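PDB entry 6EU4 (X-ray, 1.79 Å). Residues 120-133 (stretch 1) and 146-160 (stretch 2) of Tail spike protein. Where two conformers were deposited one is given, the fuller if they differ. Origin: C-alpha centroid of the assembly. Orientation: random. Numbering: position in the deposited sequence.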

# COMPACT_ATOMS: atom_id res chain seq x y z
N ARG A 120 4.53 32.10 -14.47
CA ARG A 120 5.26 32.17 -13.21
C ARG A 120 4.60 33.16 -12.26
O ARG A 120 4.30 34.30 -12.64
CB ARG A 120 6.71 32.56 -13.47
CG ARG A 120 7.54 31.44 -14.09
CD ARG A 120 8.01 30.41 -13.04
NE ARG A 120 9.12 30.98 -12.28
CZ ARG A 120 9.05 31.43 -11.04
NH1 ARG A 120 7.91 31.35 -10.34
NH2 ARG A 120 10.14 31.97 -10.48
N LEU A 121 4.38 32.73 -11.03
CA LEU A 121 3.84 33.58 -9.98
C LEU A 121 4.97 34.00 -9.05
O LEU A 121 5.68 33.16 -8.50
CB LEU A 121 2.74 32.85 -9.20
CG LEU A 121 1.58 32.33 -10.07
CD1 LEU A 121 0.52 31.64 -9.20
CD2 LEU A 121 0.94 33.44 -10.92
N ASN A 122 5.12 35.31 -8.85
CA ASN A 122 6.30 35.86 -8.20
C ASN A 122 5.99 36.64 -6.93
O ASN A 122 6.87 37.33 -6.39
CB ASN A 122 7.04 36.75 -9.19
CG ASN A 122 7.32 36.02 -10.47
OD1 ASN A 122 7.73 34.85 -10.44
ND2 ASN A 122 7.09 36.69 -11.59
N GLY A 123 4.77 36.54 -6.43
CA GLY A 123 4.37 37.21 -5.22
C GLY A 123 2.88 37.02 -5.07
O GLY A 123 2.31 36.13 -5.69
N LEU A 124 2.26 37.87 -4.25
CA LEU A 124 0.82 37.81 -4.03
C LEU A 124 0.13 38.79 -4.96
O LEU A 124 0.52 39.97 -5.05
CB LEU A 124 0.46 38.11 -2.59
CG LEU A 124 1.05 37.13 -1.59
CD1 LEU A 124 0.83 37.65 -0.16
CD2 LEU A 124 0.47 35.72 -1.80
N TYR A 125 -0.89 38.31 -5.64
CA TYR A 125 -1.71 39.12 -6.52
C TYR A 125 -3.12 39.13 -5.95
O TYR A 125 -3.64 38.08 -5.55
CB TYR A 125 -1.73 38.55 -7.93
CG TYR A 125 -0.37 38.26 -8.51
CD1 TYR A 125 0.34 39.23 -9.20
CD2 TYR A 125 0.21 37.01 -8.36
CE1 TYR A 125 1.59 38.95 -9.76
CE2 TYR A 125 1.45 36.72 -8.91
CZ TYR A 125 2.14 37.67 -9.60
OH TYR A 125 3.37 37.36 -10.12
N HIS A 126 -3.74 40.31 -5.91
CA HIS A 126 -5.09 40.46 -5.37
C HIS A 126 -6.10 40.52 -6.51
O HIS A 126 -5.84 41.12 -7.55
CB HIS A 126 -5.19 41.71 -4.49
CG HIS A 126 -4.41 41.57 -3.23
ND1 HIS A 126 -3.03 41.59 -3.20
CD2 HIS A 126 -4.82 41.37 -1.95
CE1 HIS A 126 -2.63 41.42 -1.95
NE2 HIS A 126 -3.69 41.29 -1.18
N THR A 127 -7.25 39.88 -6.30
CA THR A 127 -8.25 39.73 -7.35
C THR A 127 -9.63 40.01 -6.81
O THR A 127 -9.96 39.63 -5.69
CB THR A 127 -8.23 38.32 -7.92
OG1 THR A 127 -8.42 37.39 -6.84
CG2 THR A 127 -6.92 38.05 -8.63
N SER A 128 -10.46 40.67 -7.62
CA SER A 128 -11.84 40.95 -7.24
C SER A 128 -12.84 39.98 -7.85
O SER A 128 -14.02 40.01 -7.48
CB SER A 128 -12.23 42.37 -7.65
OG SER A 128 -12.41 42.43 -9.05
N VAL A 129 -12.40 39.13 -8.78
CA VAL A 129 -13.23 38.10 -9.37
C VAL A 129 -12.42 36.81 -9.41
O VAL A 129 -11.19 36.82 -9.23
CB VAL A 129 -13.72 38.50 -10.79
CG1 VAL A 129 -14.68 39.69 -10.71
CG2 VAL A 129 -12.55 38.83 -11.69
N PRO A 130 -13.08 35.67 -9.62
CA PRO A 130 -12.31 34.44 -9.84
C PRO A 130 -11.50 34.56 -11.12
O PRO A 130 -11.84 35.32 -12.04
CB PRO A 130 -13.40 33.36 -9.97
CG PRO A 130 -14.67 34.01 -9.48
CD PRO A 130 -14.52 35.45 -9.81
N VAL A 131 -10.43 33.76 -11.20
CA VAL A 131 -9.66 33.61 -12.43
C VAL A 131 -9.75 32.15 -12.83
O VAL A 131 -9.80 31.26 -11.97
CB VAL A 131 -8.20 34.06 -12.28
CG1 VAL A 131 -8.17 35.58 -11.97
CG2 VAL A 131 -7.45 33.28 -11.18
N TYR A 132 -9.83 31.90 -14.13
CA TYR A 132 -10.02 30.55 -14.63
C TYR A 132 -8.85 30.12 -15.50
O TYR A 132 -8.10 30.93 -16.05
CB TYR A 132 -11.35 30.44 -15.40
CG TYR A 132 -11.38 31.19 -16.72
CD1 TYR A 132 -10.88 30.61 -17.89
CD2 TYR A 132 -11.90 32.47 -16.80
CE1 TYR A 132 -10.91 31.30 -19.09
CE2 TYR A 132 -11.93 33.16 -18.00
CZ TYR A 132 -11.44 32.56 -19.13
OH TYR A 132 -11.45 33.24 -20.32
N TYR A 133 -8.70 28.80 -15.59
CA TYR A 133 -7.77 28.20 -16.52
C TYR A 133 -8.50 27.10 -17.28
O TYR A 133 -9.50 26.57 -16.80
CB TYR A 133 -6.53 27.66 -15.79
CG TYR A 133 -6.82 26.59 -14.74
CD1 TYR A 133 -7.27 26.92 -13.47
CD2 TYR A 133 -6.59 25.24 -15.02
CE1 TYR A 133 -7.52 25.93 -12.52
CE2 TYR A 133 -6.84 24.25 -14.07
CZ TYR A 133 -7.31 24.60 -12.83
OH TYR A 133 -7.55 23.63 -11.87
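Stretch 2 (146-160) DCGFIKTTNNTLSLG

Stretch 2 runs alongside stretch 1 in the same direction, its strand 148-151 pairing in parallel register with strand 124-127. The two axes approach to 4.6 Å, and their N-to-C directions differ by 32°, with a signed crossing angle of -32°. Leu-124 pairs with Gly-148, Tyr-125 with Phe-149, His-126 with Ile-150 and Thr-127 with Lys-151. The hydrogen bonds alternate as a parallel ladder requires: Gly-148 N donates to Gly-123 O (3.1 Å), Tyr-125 N to Gly-148 O (2.9 Å), Ile-150 N to Tyr-125 O (2.8 Å), Thr-127 N to Ile-150 O (2.9 Å) and Thr-152 N to Thr-127 O (3.0 Å).

Gly-148, at phi 148° and psi -164°, takes a backbone conformation in which a CB would jam against the carbonyl oxygen of Cys-147; glycine is therefore the fitting residue. Beyond it, Phe-149 and Ile-150 keep extended beta angles, and both have chi1 in m.

The Phe-149 side chain (chi1 -58°, chi2 -40°) points to the face of the sheet it shares with Tyr-125, but its end comes nearer to stretch 1. Its CZ lies 3.9 Å from Leu-121 CD2, its CE2 4.0 Å from Val-131 CG2, and its CE1 3.9 Å from Tyr-125 CD2, which meets the phenylalanine ring at its edge. A large, wholly apolar ring suits this buried site, touching all three neighbors. Before it, Cys-147 CB lies 4.3 Å from Leu-121 CB.

The other face holds Leu-124, His-126 and Ile-150. Ile-150, with chi1 and chi2 both m, sets its CB over one face of the His-126 ring, 4.0 Å from the centroid, a CH-pi contact; its CD1 reaches to 4.3 Å from Leu-124 CD2. The branched residue thus serves two neighbors.

Lys-151 belongs with Thr-127 on the Phe-149 face. With chi1 t and chi4 m, its aliphatic chain passes stretch 1, CE lying 3.6 Å from Pro-130 N, while NZ donates to Asn-155 O (2.8 Å) and Thr-153 O (3.0 Å). These two bonds give the ammonium of a buried lysine two carbonyl acceptors and brace the turn that follows.

In that turn Thr-153, chi1 p, donates from OG1 to Ser-128 O (2.6 Å) and accepts from Asn-155 N at the same OG1 (2.9 Å), so one small hydroxyl ties the loop to stretch 1. Farther on, Leu-157 (m, t) turns its end inward, placing CG 4.0 Å from Pro-130 CB and CD2 4.2 Å from Tyr-132 CD2, at the tyrosine ring's edge.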

# COMPACT_ATOMS: atom_id res chain seq x y z
N ASP A 146 4.41 32.83 -0.19
CA ASP A 146 4.67 34.11 -0.81
C ASP A 146 4.09 34.28 -2.20
O ASP A 146 4.12 35.40 -2.72
CB ASP A 146 6.18 34.36 -0.87
CG ASP A 146 6.80 34.44 0.52
OD1 ASP A 146 6.12 34.89 1.47
OD2 ASP A 146 7.96 34.04 0.65
N CYS A 147 3.57 33.22 -2.80
CA CYS A 147 3.09 33.23 -4.18
C CYS A 147 1.62 32.83 -4.22
O CYS A 147 1.24 31.83 -3.62
CB CYS A 147 3.89 32.26 -5.07
SG CYS A 147 5.65 32.61 -5.09
N GLY A 148 0.80 33.58 -4.95
CA GLY A 148 -0.56 33.14 -5.11
C GLY A 148 -1.52 34.29 -5.25
O GLY A 148 -1.13 35.42 -5.53
N PHE A 149 -2.80 33.95 -5.06
CA PHE A 149 -3.91 34.85 -5.35
C PHE A 149 -4.71 35.07 -4.08
O PHE A 149 -5.06 34.10 -3.39
CB PHE A 149 -4.84 34.26 -6.42
CG PHE A 149 -4.17 33.96 -7.73
CD1 PHE A 149 -3.21 34.82 -8.25
CD2 PHE A 149 -4.49 32.82 -8.43
CE1 PHE A 149 -2.57 34.53 -9.47
CE2 PHE A 149 -3.84 32.52 -9.65
CZ PHE A 149 -2.88 33.39 -10.15
N ILE A 150 -5.01 36.34 -3.79
CA ILE A 150 -5.83 36.74 -2.66
C ILE A 150 -7.11 37.35 -3.22
O ILE A 150 -7.07 38.41 -3.85
CB ILE A 150 -5.10 37.73 -1.76
CG1 ILE A 150 -3.69 37.21 -1.42
CG2 ILE A 150 -5.91 38.00 -0.50
CD1 ILE A 150 -3.68 35.93 -0.62
N LYS A 151 -8.24 36.70 -2.98
CA LYS A 151 -9.51 37.19 -3.47
C LYS A 151 -10.17 38.07 -2.42
O LYS A 151 -10.28 37.67 -1.26
CB LYS A 151 -10.42 36.02 -3.83
CG LYS A 151 -11.75 36.50 -4.37
CD LYS A 151 -12.23 35.62 -5.48
CE LYS A 151 -13.47 36.19 -6.12
NZ LYS A 151 -14.66 35.76 -5.41
N THR A 152 -10.63 39.26 -2.84
CA THR A 152 -11.06 40.30 -1.92
C THR A 152 -12.57 40.50 -1.89
O THR A 152 -13.05 41.40 -1.17
CB THR A 152 -10.42 41.64 -2.30
OG1 THR A 152 -10.90 42.05 -3.58
CG2 THR A 152 -8.90 41.51 -2.35
N THR A 153 -13.32 39.74 -2.66
CA THR A 153 -14.76 39.88 -2.76
C THR A 153 -15.38 38.49 -2.84
O THR A 153 -14.68 37.48 -2.96
CB THR A 153 -15.20 40.62 -4.03
OG1 THR A 153 -15.02 39.73 -5.15
CG2 THR A 153 -14.40 41.91 -4.24
N ASN A 154 -16.71 38.47 -2.86
CA ASN A 154 -17.46 37.25 -3.17
C ASN A 154 -17.98 37.25 -4.61
O ASN A 154 -18.89 36.49 -4.93
CB ASN A 154 -18.63 37.10 -2.19
CG ASN A 154 -18.16 37.03 -0.74
OD1 ASN A 154 -18.44 37.93 0.06
ND2 ASN A 154 -17.39 36.00 -0.41
N ASN A 155 -17.39 38.07 -5.48
CA ASN A 155 -17.87 38.17 -6.85
C ASN A 155 -17.57 36.88 -7.61
O ASN A 155 -16.65 36.13 -7.28
CB ASN A 155 -17.23 39.35 -7.57
CG ASN A 155 -17.66 40.67 -7.00
OD1 ASN A 155 -18.64 40.77 -6.27
ND2 ASN A 155 -16.90 41.71 -7.33
N THR A 156 -18.35 36.66 -8.67
CA THR A 156 -18.23 35.47 -9.50
C THR A 156 -17.76 35.83 -10.91
O THR A 156 -17.68 37.00 -11.29
CB THR A 156 -19.57 34.73 -9.60
OG1 THR A 156 -20.48 35.48 -10.42
CG2 THR A 156 -20.21 34.51 -8.23
N LEU A 157 -17.48 34.80 -11.70
CA LEU A 157 -17.38 34.98 -13.13
C LEU A 157 -18.75 35.35 -13.70
O LEU A 157 -19.79 35.22 -13.04
CB LEU A 157 -16.86 33.71 -13.81
CG LEU A 157 -15.44 33.26 -13.43
CD1 LEU A 157 -15.16 31.85 -13.95
CD2 LEU A 157 -14.44 34.25 -13.99
N SER A 158 -18.75 35.83 -14.94
CA SER A 158 -19.96 36.25 -15.63
C SER A 158 -20.05 35.58 -17.00
O SER A 158 -20.27 36.22 -18.02
CB SER A 158 -19.99 37.77 -15.80
OG SER A 158 -19.84 38.43 -14.56
N LEU A 159 -19.87 34.26 -17.03
CA LEU A 159 -19.82 33.53 -18.30
C LEU A 159 -21.13 32.83 -18.65
O LEU A 159 -21.32 32.47 -19.81
CB LEU A 159 -18.69 32.49 -18.26
CG LEU A 159 -17.32 33.10 -17.99
CD1 LEU A 159 -16.26 32.00 -17.76
CD2 LEU A 159 -16.91 34.03 -19.14
N GLY A 160 -22.01 32.62 -17.68
CA GLY A 160 -23.34 32.12 -17.99
C GLY A 160 -23.37 30.61 -18.20
O GLY A 160 -22.41 29.89 -17.97
O HOH W 1 -15.04 43.03 -9.39